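Local coordinates for protein Phikz039 (Pseudomonas phage phikz, PDB 3ZBQ) that is a phage tubulin-like protein (PhuZ) of the tubulin/FtsZ type, holding guanosine-5'-diphosphate in its nucleotide pocket, at residues 134-137 / 138-142; 288-291 / 292-296; 71-74 / 75-78; 279-282 / 283-286. All coordinates share one frame; numbering follows the deposited sequence.

Interaction 1: residues 134-137 / 138-142; sequences SYDS and DISLR
Ser140 OG donates to Asp136 OD1 at 2.7 Å, and OD1 is approached nearly along its own C-O axis. Both side chains have the gamma atom between backbone N and carbonyl carbon (chi1 69° for Asp136, 66° for Ser140), which turns the carboxylate back over the bend to meet the hydroxyl. Ser140 OG also lies 3.1 Å from Ser137 N. One residue on, Ser137 OG takes the N-H of Ser140 in a weak capping bond, long at 3.4 Å but almost straight (170°). Ser137 OG also lies 3.3 Å from Ile139 CG2. The backbone closes the first turn through Leu141 N to Ser137 O at 3.0 Å. Tyr135 CB packs on Leu141 CB at 3.9 Å. The ring of Tyr135 leads away from the turn, and its OH bonds to Arg291 and Glu168. Asp138 forms a salt bridge to Arg142, Arg142 NH2 to Asp138 OD2 at 2.6 Å, its hydrogen bond weak and bent, and also pairs with Arg296 and Lys303 of helix 284-304. Ser134 touches the bound guanosine-5'-diphosphate, and its carbonyl accepts from Ser144 OG. The arrangement is a serine N-cap on helix 138-158, placed just after strand 127-133 ends, in the strand-loop-helix layout of the tubulin/FtsZ nucleotide-binding domain.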
ATOM      1  N   SER A 134      -6.190  -4.776  -7.759  1.00  4.97           N
ATOM      2  CA  SER A 134      -7.228  -4.715  -8.792  1.00  6.77           C
ATOM      3  C   SER A 134      -6.832  -5.539 -10.006  1.00  5.01           C
ATOM      4  O   SER A 134      -5.660  -5.888 -10.187  1.00  6.04           O
ATOM      5  CB  SER A 134      -7.554  -3.264  -9.183  1.00  6.74           C
ATOM      6  OG  SER A 134      -6.460  -2.622  -9.828  1.00  6.95           O
ATOM      7  N   TYR A 135      -7.811  -5.850 -10.849  1.00  8.05           N
ATOM      8  CA  TYR A 135      -7.560  -6.734 -11.970  1.00  7.07           C
ATOM      9  C   TYR A 135      -8.643  -6.572 -13.015  1.00  8.72           C
ATOM     10  O   TYR A 135      -9.060  -7.562 -13.619  1.00 10.20           O
ATOM     11  CB  TYR A 135      -7.510  -8.190 -11.508  1.00  7.05           C
ATOM     12  CG  TYR A 135      -8.528  -8.516 -10.453  1.00 10.20           C
ATOM     13  CD1 TYR A 135      -9.837  -8.833 -10.786  1.00 10.90           C
ATOM     14  CD2 TYR A 135      -8.172  -8.515  -9.107  1.00  9.23           C
ATOM     15  CE1 TYR A 135     -10.770  -9.134  -9.807  1.00 13.86           C
ATOM     16  CE2 TYR A 135      -9.091  -8.808  -8.129  1.00 12.83           C
ATOM     17  CZ  TYR A 135     -10.383  -9.113  -8.476  1.00 16.36           C
ATOM     18  OH  TYR A 135     -11.280  -9.415  -7.474  1.00 20.03           O
ATOM     19  N   ASP A 136      -9.087  -5.330 -13.220  1.00  7.97           N
ATOM     20  CA  ASP A 136     -10.176  -5.054 -14.172  1.00 10.05           C
ATOM     21  C   ASP A 136      -9.746  -5.138 -15.630  1.00 10.17           C
ATOM     22  O   ASP A 136     -10.579  -5.018 -16.533  1.00  9.42           O
ATOM     23  CB  ASP A 136     -10.871  -3.707 -13.878  1.00 11.66           C
ATOM     24  CG  ASP A 136      -9.987  -2.496 -14.170  1.00 10.97           C
ATOM     25  OD1 ASP A 136      -8.747  -2.635 -14.160  1.00 16.15           O
ATOM     26  OD2 ASP A 136     -10.535  -1.390 -14.407  1.00 12.58           O
ATOM     27  N   SER A 137      -8.459  -5.359 -15.872  1.00  9.21           N
ATOM     28  CA  SER A 137      -7.976  -5.598 -17.231  1.00 10.76           C
ATOM     29  C   SER A 137      -6.651  -6.330 -17.169  1.00 10.62           C
ATOM     30  O   SER A 137      -6.064  -6.479 -16.092  1.00  6.89           O
ATOM     31  CB  SER A 137      -7.797  -4.286 -18.005  1.00  9.25           C
ATOM     32  OG  SER A 137      -6.693  -3.553 -17.509  1.00  7.75           O
ATOM     33  N   ASP A 138      -6.174  -6.780 -18.323  1.00  8.19           N
ATOM     34  CA  ASP A 138      -4.877  -7.443 -18.393  1.00  9.67           C
ATOM     35  C   ASP A 138      -3.759  -6.583 -17.802  1.00 10.04           C
ATOM     36  O   ASP A 138      -2.951  -7.063 -16.995  1.00  9.92           O
ATOM     37  CB  ASP A 138      -4.537  -7.828 -19.833  1.00 12.32           C
ATOM     38  CG  ASP A 138      -3.170  -8.473 -19.949  1.00 17.25           C
ATOM     39  OD1 ASP A 138      -2.909  -9.457 -19.231  1.00 19.66           O
ATOM     40  OD2 ASP A 138      -2.344  -7.990 -20.753  1.00 25.44           O
ATOM     41  N   ILE A 139      -3.726  -5.305 -18.174  1.00  8.78           N
ATOM     42  CA  ILE A 139      -2.652  -4.417 -17.712  1.00  9.06           C
ATOM     43  C   ILE A 139      -2.704  -4.175 -16.196  1.00  5.12           C
ATOM     44  O   ILE A 139      -1.676  -4.212 -15.522  1.00  7.80           O
ATOM     45  CB  ILE A 139      -2.589  -3.076 -18.530  1.00  6.67           C
ATOM     46  CG1 ILE A 139      -1.260  -2.343 -18.270  1.00  8.03           C
ATOM     47  CG2 ILE A 139      -3.810  -2.189 -18.255  1.00  9.39           C
ATOM     48  CD1 ILE A 139      -1.006  -1.148 -19.208  1.00  8.90           C
ATOM     49  N   SER A 140      -3.891  -3.946 -15.644  1.00  6.49           N
ATOM     50  CA  SER A 140      -3.980  -3.687 -14.203  1.00  6.17           C
ATOM     51  C   SER A 140      -3.697  -4.951 -13.386  1.00  7.24           C
ATOM     52  O   SER A 140      -3.154  -4.881 -12.275  1.00  5.05           O
ATOM     53  CB  SER A 140      -5.334  -3.085 -13.829  1.00  6.26           C
ATOM     54  OG  SER A 140      -6.382  -4.006 -14.042  1.00  7.57           O
ATOM     55  N   LEU A 141      -4.060  -6.110 -13.928  1.00  6.15           N
ATOM     56  CA  LEU A 141      -3.730  -7.373 -13.266  1.00  7.53           C
ATOM     57  C   LEU A 141      -2.221  -7.595 -13.312  1.00  8.05           C
ATOM     58  O   LEU A 141      -1.619  -8.024 -12.332  1.00  7.53           O
ATOM     59  CB  LEU A 141      -4.479  -8.540 -13.919  1.00  8.06           C
ATOM     60  CG  LEU A 141      -4.055  -9.962 -13.519  1.00  8.00           C
ATOM     61  CD1 LEU A 141      -4.213 -10.203 -12.002  1.00  6.31           C
ATOM     62  CD2 LEU A 141      -4.870 -10.976 -14.299  1.00  8.99           C
ATOM     63  N   ARG A 142      -1.615  -7.294 -14.456  1.00  8.19           N
ATOM     64  CA  ARG A 142      -0.166  -7.340 -14.600  1.00  9.52           C
ATOM     65  C   ARG A 142       0.492  -6.391 -13.585  1.00  9.13           C
ATOM     66  O   ARG A 142       1.497  -6.735 -12.944  1.00  9.33           O
ATOM     67  CB  ARG A 142       0.218  -6.962 -16.031  1.00 12.77           C
ATOM     68  CG  ARG A 142       1.683  -7.123 -16.355  1.00 20.22           C
ATOM     69  CD  ARG A 142       1.995  -6.488 -17.698  1.00 23.87           C
ATOM     70  NE  ARG A 142       1.063  -6.943 -18.723  1.00 21.23           N
ATOM     71  CZ  ARG A 142       0.857  -6.325 -19.884  1.00 27.02           C
ATOM     72  NH1 ARG A 142       1.520  -5.215 -20.178  1.00 23.30           N
ATOM     73  NH2 ARG A 142      -0.019  -6.819 -20.748  1.00 23.02           N
TER

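Interaction 2: residues 288-291 / 292-296; sequences IRKR and LEERR
Arg289 and Glu293 both leave the helix with CG anti to the backbone N (chi1 -169° and -177°), which sets the two chains side by side and pointing the same way; a bend at chi3 of the arginine then brings its guanidinium to the carboxylate. Arg289 NH1 donates to Glu293 OE2 at 2.8 Å. That oxygen lies at the guanidinium edge, in its plane, whereas the N-H reaches it from above the carboxylate plane, the two planes being 70° apart. A water closes the other end of the pair, accepting from Arg289 NH2 and donating to Glu293 OE1 at 2.6 Å. Lys290 adds only long ion pairs, its NZ lying 3.7 Å from Glu293 OE1 and 4.0 Å from Glu294 OE2. Together the four residues form an i to i+3 and i+4 salt-bridge network along helix 284-304, the long helix that follows the last strand of the tubulin-like C-terminal domain. Leu292 packs on Ser145 of helix 138-158, and Ile288 on Ile164 and Tyr166 of strand 163-168. Arg291 and Arg295 also run alongside each other, with Arg295 CD 3.8 Å above the centre of the Arg291 guanidinium. Although Arg291 NH2 and Arg295 NH1 come within 3.7 Å, Arg291 NH2 is bonded to Tyr135 OH; Glu168 forms a weak, long ion pair with Arg291, and Glu171 with Arg295.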
ATOM      1  N   ILE A 288      -3.382 -13.754  -1.517  1.00  8.97           N
ATOM      2  CA  ILE A 288      -3.285 -12.730  -2.556  1.00  8.14           C
ATOM      3  C   ILE A 288      -2.615 -13.300  -3.802  1.00 11.57           C
ATOM      4  O   ILE A 288      -3.097 -13.114  -4.924  1.00 10.46           O
ATOM      5  CB  ILE A 288      -2.479 -11.500  -2.084  1.00  7.72           C
ATOM      6  CG1 ILE A 288      -3.009 -10.978  -0.742  1.00  9.60           C
ATOM      7  CG2 ILE A 288      -2.519 -10.394  -3.139  1.00  9.02           C
ATOM      8  CD1 ILE A 288      -2.203  -9.791  -0.183  1.00 10.25           C
ATOM      9  N   ARG A 289      -1.500 -13.996  -3.602  1.00 10.30           N
ATOM     10  CA  ARG A 289      -0.744 -14.574  -4.711  1.00 10.90           C
ATOM     11  C   ARG A 289      -1.618 -15.542  -5.510  1.00 12.09           C
ATOM     12  O   ARG A 289      -1.695 -15.482  -6.752  1.00 10.29           O
ATOM     13  CB  ARG A 289       0.504 -15.291  -4.187  1.00 11.81           C
ATOM     14  CG  ARG A 289       1.494 -15.702  -5.279  1.00 13.60           C
ATOM     15  CD  ARG A 289       2.375 -16.884  -4.837  1.00 14.58           C
ATOM     16  NE  ARG A 289       1.581 -18.095  -4.628  1.00 17.29           N
ATOM     17  CZ  ARG A 289       1.146 -18.881  -5.612  1.00 17.59           C
ATOM     18  NH1 ARG A 289       1.435 -18.594  -6.874  1.00 16.97           N
ATOM     19  NH2 ARG A 289       0.422 -19.954  -5.336  1.00 17.73           N
ATOM     20  N   LYS A 290      -2.305 -16.413  -4.781  1.00 12.71           N
ATOM     21  CA  LYS A 290      -3.199 -17.404  -5.383  1.00 11.20           C
ATOM     22  C   LYS A 290      -4.343 -16.739  -6.158  1.00 13.54           C
ATOM     23  O   LYS A 290      -4.699 -17.165  -7.263  1.00 14.32           O
ATOM     24  CB  LYS A 290      -3.738 -18.336  -4.281  1.00 13.19           C
ATOM     25  CG  LYS A 290      -4.651 -19.452  -4.780  1.00 22.04           C
ATOM     26  CD  LYS A 290      -3.939 -20.350  -5.789  1.00 21.83           C
ATOM     27  CE  LYS A 290      -4.856 -21.474  -6.263  1.00 29.34           C
ATOM     28  NZ  LYS A 290      -4.254 -22.231  -7.387  1.00 35.37           N
ATOM     29  N   ARG A 291      -4.907 -15.680  -5.587  1.00  9.14           N
ATOM     30  CA  ARG A 291      -6.011 -14.961  -6.217  1.00 13.16           C
ATOM     31  C   ARG A 291      -5.591 -14.317  -7.536  1.00 13.71           C
ATOM     32  O   ARG A 291      -6.329 -14.359  -8.530  1.00 13.03           O
ATOM     33  CB  ARG A 291      -6.546 -13.891  -5.260  1.00 13.38           C
ATOM     34  CG  ARG A 291      -7.565 -12.927  -5.862  1.00 17.50           C
ATOM     35  CD  ARG A 291      -8.845 -13.619  -6.293  1.00 16.87           C
ATOM     36  NE  ARG A 291      -9.867 -12.653  -6.705  1.00 21.65           N
ATOM     37  CZ  ARG A 291     -10.976 -12.971  -7.369  1.00 20.64           C
ATOM     38  NH1 ARG A 291     -11.220 -14.234  -7.698  1.00 20.87           N
ATOM     39  NH2 ARG A 291     -11.845 -12.031  -7.700  1.00 23.01           N
ATOM     40  N   LEU A 292      -4.407 -13.715  -7.551  1.00 11.20           N
ATOM     41  CA  LEU A 292      -3.929 -13.058  -8.763  1.00 10.83           C
ATOM     42  C   LEU A 292      -3.513 -14.096  -9.798  1.00 13.54           C
ATOM     43  O   LEU A 292      -3.702 -13.898 -11.005  1.00 10.45           O
ATOM     44  CB  LEU A 292      -2.770 -12.100  -8.451  1.00 11.17           C
ATOM     45  CG  LEU A 292      -3.102 -10.938  -7.513  1.00 10.98           C
ATOM     46  CD1 LEU A 292      -1.901 -10.030  -7.311  1.00 10.36           C
ATOM     47  CD2 LEU A 292      -4.291 -10.146  -8.029  1.00  9.55           C
ATOM     48  N   GLU A 293      -2.955 -15.207  -9.328  1.00 11.52           N
ATOM     49  CA  GLU A 293      -2.575 -16.301 -10.218  1.00 12.26           C
ATOM     50  C   GLU A 293      -3.792 -16.827 -10.972  1.00 16.37           C
ATOM     51  O   GLU A 293      -3.748 -17.019 -12.194  1.00 14.01           O
ATOM     52  CB  GLU A 293      -1.906 -17.425  -9.425  1.00 16.50           C
ATOM     53  CG  GLU A 293      -1.405 -18.596 -10.267  1.00 15.43           C
ATOM     54  CD  GLU A 293      -0.630 -19.605  -9.430  1.00 24.52           C
ATOM     55  OE1 GLU A 293      -1.270 -20.482  -8.811  1.00 28.93           O
ATOM     56  OE2 GLU A 293       0.617 -19.510  -9.385  1.00 20.95           O
ATOM     57  N   GLU A 294      -4.887 -17.033 -10.248  1.00 13.87           N
ATOM     58  CA  GLU A 294      -6.125 -17.512 -10.862  1.00 16.24           C
ATOM     59  C   GLU A 294      -6.673 -16.509 -11.866  1.00 15.72           C
ATOM     60  O   GLU A 294      -7.132 -16.900 -12.942  1.00 15.06           O
ATOM     61  CB  GLU A 294      -7.181 -17.814  -9.794  1.00 16.31           C
ATOM     62  CG  GLU A 294      -6.853 -19.027  -8.936  1.00 24.66           C
ATOM     63  CD  GLU A 294      -7.637 -19.052  -7.636  1.00 28.40           C
ATOM     64  OE1 GLU A 294      -8.295 -18.035  -7.315  1.00 33.85           O
ATOM     65  OE2 GLU A 294      -7.594 -20.091  -6.937  1.00 29.88           O
ATOM     66  N   ARG A 295      -6.639 -15.220 -11.527  1.00 11.97           N
ATOM     67  CA  ARG A 295      -7.091 -14.207 -12.489  1.00 12.53           C
ATOM     68  C   ARG A 295      -6.190 -14.223 -13.717  1.00 12.50           C
ATOM     69  O   ARG A 295      -6.659 -14.068 -14.843  1.00 10.34           O
ATOM     70  CB  ARG A 295      -7.097 -12.795 -11.886  1.00 12.43           C
ATOM     71  CG  ARG A 295      -7.954 -12.607 -10.637  1.00 14.89           C
ATOM     72  CD  ARG A 295      -9.414 -12.955 -10.863  1.00 19.31           C
ATOM     73  NE  ARG A 295      -9.989 -12.214 -11.983  1.00 20.94           N
ATOM     74  CZ  ARG A 295     -11.295 -12.052 -12.177  1.00 25.21           C
ATOM     75  NH1 ARG A 295     -12.161 -12.567 -11.313  1.00 27.71           N
ATOM     76  NH2 ARG A 295     -11.732 -11.365 -13.226  1.00 24.06           N
ATOM     77  N   ARG A 296      -4.892 -14.409 -13.502  1.00  9.98           N
ATOM     78  CA  ARG A 296      -3.933 -14.465 -14.604  1.00 13.30           C
ATOM     79  C   ARG A 296      -4.200 -15.674 -15.505  1.00 15.12           C
ATOM     80  O   ARG A 296      -4.135 -15.565 -16.739  1.00 12.02           O
ATOM     81  CB  ARG A 296      -2.497 -14.467 -14.061  1.00 11.67           C
ATOM     82  CG  ARG A 296      -1.398 -14.774 -15.078  1.00  9.98           C
ATOM     83  CD  ARG A 296      -1.474 -13.880 -16.337  1.00 11.07           C
ATOM     84  NE  ARG A 296      -1.567 -12.446 -16.046  1.00 12.63           N
ATOM     85  CZ  ARG A 296      -1.955 -11.531 -16.935  1.00 14.73           C
ATOM     86  NH1 ARG A 296      -2.289 -11.905 -18.162  1.00 15.70           N
ATOM     87  NH2 ARG A 296      -2.019 -10.243 -16.602  1.00 12.41           N
TER
HETATM   88  O   HOH W   1      -0.417 -22.035  -6.847  1.00 23.17           O

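Interaction 3: residues 71-74 / 75-78; sequences GKDR and KAAA
Asp73 lays its carboxylate against the methyl of Ala76, Asp73 CG to Ala76 CB 3.4 Å, as the N-cap of helix 74-81. Its CG stands anti to the backbone N (chi1 -167°), which carries the carboxylate over the start of the helix, within reach of Ala76 N. Asp73 OD1 accepts from Ala76 N at 3.0 Å. The bond is nearly straight at the hydrogen (168°), yet the N-H comes from above the carboxylate plane, 59° out of it; Asp73 OD2 lies 3.6 Å from Ala76 CB. The backbone continues the turn with Ala77 N to Asp73 O and Ala78 N to Arg74 O. Arg74 heads away from this cap: its NE bonds to Ser110 and its NH2 to Thr150, while its chain touches helices 109-122 and 138-158. The buried Ala77 touches Met70, Ala107 and Thr111. Lys75 runs extended past CG, diverging from the cap; of its side chain, CB is the atom nearest Asp73 OD1, at 4.0 Å. Just upstream, Lys72 touches the bound guanosine-5'-diphosphate, which places the cap beside the nucleotide pocket. A water bridges the first turn, donating to Asp73 OD1 at 2.9 Å and accepting from Lys75 N at 3.1 Å.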
ATOM      1  N   GLY A  71      -0.802   6.592 -16.951  1.00  6.90           N
ATOM      2  CA  GLY A  71      -1.772   5.696 -17.560  1.00  6.01           C
ATOM      3  C   GLY A  71      -1.485   4.208 -17.439  1.00  8.28           C
ATOM      4  O   GLY A  71      -1.444   3.500 -18.441  1.00  4.64           O
ATOM      5  N   LYS A  72      -1.282   3.742 -16.207  1.00  6.19           N
ATOM      6  CA  LYS A  72      -1.039   2.326 -15.901  1.00  7.47           C
ATOM      7  C   LYS A  72       0.233   1.718 -16.501  1.00  6.09           C
ATOM      8  O   LYS A  72       0.391   0.494 -16.522  1.00  8.43           O
ATOM      9  CB  LYS A  72      -2.278   1.472 -16.209  1.00  5.77           C
ATOM     10  CG  LYS A  72      -3.484   1.885 -15.396  1.00  6.58           C
ATOM     11  CD  LYS A  72      -4.629   0.912 -15.609  1.00  9.72           C
ATOM     12  CE  LYS A  72      -5.844   1.297 -14.770  1.00 13.32           C
ATOM     13  NZ  LYS A  72      -6.444   2.589 -15.199  1.00 14.84           N
ATOM     14  N   ASP A  73       1.141   2.572 -16.968  1.00  7.53           N
ATOM     15  CA  ASP A  73       2.430   2.113 -17.483  1.00  7.50           C
ATOM     16  C   ASP A  73       3.425   2.095 -16.332  1.00  7.97           C
ATOM     17  O   ASP A  73       4.123   3.083 -16.088  1.00  8.66           O
ATOM     18  CB  ASP A  73       2.932   3.041 -18.598  1.00  9.29           C
ATOM     19  CG  ASP A  73       4.100   2.446 -19.385  1.00 11.21           C
ATOM     20  OD1 ASP A  73       4.892   1.659 -18.812  1.00  7.93           O
ATOM     21  OD2 ASP A  73       4.222   2.776 -20.585  1.00 13.19           O
ATOM     22  N   ARG A  74       3.479   0.971 -15.622  1.00  6.91           N
ATOM     23  CA  ARG A  74       4.308   0.850 -14.418  1.00 11.31           C
ATOM     24  C   ARG A  74       5.804   1.016 -14.705  1.00 10.24           C
ATOM     25  O   ARG A  74       6.535   1.615 -13.910  1.00  9.05           O
ATOM     26  CB  ARG A  74       4.057  -0.497 -13.728  1.00 11.87           C
ATOM     27  CG  ARG A  74       3.243  -0.411 -12.453  1.00 12.79           C
ATOM     28  CD  ARG A  74       3.249  -1.730 -11.670  1.00  7.63           C
ATOM     29  NE  ARG A  74       3.972  -1.622 -10.390  1.00  6.71           N
ATOM     30  CZ  ARG A  74       4.959  -2.431 -10.016  1.00  6.10           C
ATOM     31  NH1 ARG A  74       5.325  -3.439 -10.798  1.00  6.12           N
ATOM     32  NH2 ARG A  74       5.566  -2.252  -8.843  1.00  6.43           N
ATOM     33  N   LYS A  75       6.264   0.480 -15.831  1.00 11.07           N
ATOM     34  CA  LYS A  75       7.679   0.592 -16.179  1.00 10.89           C
ATOM     35  C   LYS A  75       8.075   2.030 -16.477  1.00 10.47           C
ATOM     36  O   LYS A  75       9.098   2.511 -15.984  1.00  9.05           O
ATOM     37  CB  LYS A  75       8.034  -0.327 -17.343  1.00 14.45           C
ATOM     38  CG  LYS A  75       7.903  -1.791 -16.991  1.00 16.70           C
ATOM     39  CD  LYS A  75       8.430  -2.680 -18.101  1.00 23.30           C
ATOM     40  CE  LYS A  75       8.240  -4.140 -17.742  1.00 27.40           C
ATOM     41  NZ  LYS A  75       8.835  -5.052 -18.754  1.00 29.79           N
ATOM     42  N   ALA A  76       7.266   2.722 -17.278  1.00  8.37           N
ATOM     43  CA  ALA A  76       7.533   4.125 -17.560  1.00  7.77           C
ATOM     44  C   ALA A  76       7.516   4.957 -16.290  1.00  9.49           C
ATOM     45  O   ALA A  76       8.353   5.843 -16.112  1.00  8.40           O
ATOM     46  CB  ALA A  76       6.530   4.684 -18.580  1.00 10.07           C
ATOM     47  N   ALA A  77       6.556   4.684 -15.412  1.00  7.58           N
ATOM     48  CA  ALA A  77       6.457   5.426 -14.165  1.00  7.81           C
ATOM     49  C   ALA A  77       7.727   5.215 -13.350  1.00  8.13           C
ATOM     50  O   ALA A  77       8.297   6.168 -12.812  1.00  9.57           O
ATOM     51  CB  ALA A  77       5.244   4.983 -13.380  1.00  7.81           C
ATOM     52  N   ALA A  78       8.175   3.969 -13.259  1.00  8.08           N
ATOM     53  CA  ALA A  78       9.365   3.671 -12.455  1.00 10.66           C
ATOM     54  C   ALA A  78      10.608   4.365 -13.025  1.00 13.55           C
ATOM     55  O   ALA A  78      11.434   4.883 -12.272  1.00 12.42           O
ATOM     56  CB  ALA A  78       9.574   2.169 -12.347  1.00  8.04           C
TER
HETATM   57  O   HOH W   2       4.523  -1.075 -17.883  1.00 19.88           O

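Interaction 4: residues 279-282 / 283-286; sequences VING and LSIE
Gly282 turns the chain from strand 275-281 into helix 284-304, and its carbonyl O accepts from Ile285 N at 3.2 Å. The bond is oblique: the C=O...N angle is 125° and the donor stands well out of the carbonyl plane. Up to Asn281 the backbone is extended; Gly282 breaks from that path, and Leu283 already has helical angles. The next step, Glu286 N to Leu283 O at 3.0 Å, repeats the three-residue spacing. Across the bend, Asn281 ND2 donates to Ser284 OG at 3.0 Å. The hydroxyl lies in the plane of the amide, and the N-H...O angle is 161°. With CG between backbone N and carbonyl carbon (chi1 78°), the amide is swung forward along the chain towards the serine. The join belongs to the tubulin-like C-terminal domain, where strand 275-281 runs antiparallel to its neighbour 222-227 and leads through a short bend into the long helix. Asn281 is gripped from that domain too: ND2 also donates to the carbonyl of Leu237, and OD1 takes His225 NE2, so both ends of the buried amide are bonded and its rotation is fixed. Ser284 rests on Gln223 and His225. Ile285 sets its CB 3.5 Å from Gly282 O, and its side chain touches Gln223 and Ile164 of strand 163-168. Glu286 turns its end away from the bend, OE1 forming a salt bridge to Arg289 NE.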
ATOM      1  N   VAL A 279      -2.497  -7.125  13.788  1.00  6.45           N
ATOM      2  CA  VAL A 279      -1.910  -8.460  13.751  1.00  5.76           C
ATOM      3  C   VAL A 279      -1.142  -8.670  12.469  1.00  7.96           C
ATOM      4  O   VAL A 279      -1.718  -8.592  11.389  1.00  5.35           O
ATOM      5  CB  VAL A 279      -2.990  -9.559  13.855  1.00  7.21           C
ATOM      6  CG1 VAL A 279      -2.328 -10.933  13.980  1.00  9.82           C
ATOM      7  CG2 VAL A 279      -3.891  -9.306  15.053  1.00  8.70           C
ATOM      8  N   ILE A 280       0.153  -8.945  12.594  1.00  6.25           N
ATOM      9  CA  ILE A 280       1.003  -9.207  11.435  1.00  6.13           C
ATOM     10  C   ILE A 280       1.214 -10.715  11.280  1.00  7.90           C
ATOM     11  O   ILE A 280       1.634 -11.386  12.215  1.00  8.32           O
ATOM     12  CB  ILE A 280       2.380  -8.506  11.571  1.00  5.54           C
ATOM     13  CG1 ILE A 280       2.208  -6.984  11.620  1.00  7.48           C
ATOM     14  CG2 ILE A 280       3.301  -8.866  10.417  1.00  6.34           C
ATOM     15  CD1 ILE A 280       3.502  -6.223  11.904  1.00  6.97           C
ATOM     16  N   ASN A 281       0.893 -11.253  10.106  1.00  5.68           N
ATOM     17  CA  ASN A 281       1.245 -12.641   9.792  1.00  6.10           C
ATOM     18  C   ASN A 281       1.870 -12.738   8.401  1.00  7.25           C
ATOM     19  O   ASN A 281       1.950 -11.745   7.688  1.00  6.95           O
ATOM     20  CB  ASN A 281       0.035 -13.586   9.941  1.00  7.43           C
ATOM     21  CG  ASN A 281      -0.934 -13.519   8.756  1.00  9.40           C
ATOM     22  OD1 ASN A 281      -0.926 -12.565   7.971  1.00  8.80           O
ATOM     23  ND2 ASN A 281      -1.793 -14.533   8.642  1.00  9.09           N
ATOM     24  N   GLY A 282       2.322 -13.921   8.017  1.00  7.20           N
ATOM     25  CA  GLY A 282       2.941 -14.073   6.715  1.00 10.46           C
ATOM     26  C   GLY A 282       2.080 -14.884   5.782  1.00 10.76           C
ATOM     27  O   GLY A 282       2.084 -14.669   4.558  1.00 12.03           O
ATOM     28  N   LEU A 283       1.316 -15.809   6.352  1.00  9.32           N
ATOM     29  CA  LEU A 283       0.582 -16.791   5.553  1.00  9.95           C
ATOM     30  C   LEU A 283      -0.431 -16.166   4.598  1.00 10.60           C
ATOM     31  O   LEU A 283      -0.621 -16.644   3.480  1.00 13.51           O
ATOM     32  CB  LEU A 283      -0.133 -17.784   6.464  1.00 15.07           C
ATOM     33  CG  LEU A 283      -0.681 -19.037   5.787  1.00 19.68           C
ATOM     34  CD1 LEU A 283       0.453 -19.809   5.122  1.00 19.34           C
ATOM     35  CD2 LEU A 283      -1.412 -19.911   6.802  1.00 22.20           C
ATOM     36  N   SER A 284      -1.086 -15.101   5.044  1.00  8.60           N
ATOM     37  CA  SER A 284      -2.189 -14.513   4.297  1.00 11.14           C
ATOM     38  C   SER A 284      -1.739 -13.963   2.947  1.00  9.48           C
ATOM     39  O   SER A 284      -2.551 -13.837   2.026  1.00 10.02           O
ATOM     40  CB  SER A 284      -2.864 -13.416   5.122  1.00 10.74           C
ATOM     41  OG  SER A 284      -3.519 -13.969   6.250  1.00 11.44           O
ATOM     42  N   ILE A 285      -0.450 -13.639   2.825  1.00  6.48           N
ATOM     43  CA  ILE A 285       0.099 -13.165   1.545  1.00  7.82           C
ATOM     44  C   ILE A 285      -0.133 -14.190   0.426  1.00  9.45           C
ATOM     45  O   ILE A 285      -0.391 -13.824  -0.737  1.00  8.64           O
ATOM     46  CB  ILE A 285       1.612 -12.841   1.656  1.00  8.28           C
ATOM     47  CG1 ILE A 285       1.838 -11.624   2.552  1.00  9.15           C
ATOM     48  CG2 ILE A 285       2.236 -12.605   0.286  1.00  9.15           C
ATOM     49  CD1 ILE A 285       1.011 -10.414   2.148  1.00  6.86           C
ATOM     50  N   GLU A 286      -0.052 -15.470   0.772  1.00 10.06           N
ATOM     51  CA  GLU A 286      -0.311 -16.550  -0.190  1.00 10.55           C
ATOM     52  C   GLU A 286      -1.703 -16.468  -0.812  1.00 11.66           C
ATOM     53  O   GLU A 286      -1.887 -16.797  -1.997  1.00 12.05           O
ATOM     54  CB  GLU A 286      -0.102 -17.922   0.476  1.00 13.96           C
ATOM     55  CG  GLU A 286      -0.655 -19.124  -0.295  1.00 10.95           C
ATOM     56  CD  GLU A 286      -0.021 -19.314  -1.665  1.00 17.83           C
ATOM     57  OE1 GLU A 286       1.104 -18.813  -1.894  1.00 16.10           O
ATOM     58  OE2 GLU A 286      -0.662 -19.968  -2.522  1.00 21.14           O
TER

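From the N terminus the four contacts follow in series, none nested and none crossing; each is a local contact within one unbroken stretch of chain. Interaction 3 opens helix 74-81 and interaction 1 opens helix 138-158, and both include a residue that touches the bound nucleotide. They meet where Ile139 CD1 packs on Lys72 O at 3.4 Å. Interaction 4 leads strand 275-281 into helix 284-304, and interaction 2 lies further along that same helix. Interactions 1 and 2 are joined by a salt bridge, Asp138 OD1 to Arg296 NH1 at 2.7 Å, which ties the C-terminal helix to the nucleotide-binding part. Interactions 3 and 4 lie on opposite sides of the chain's centre.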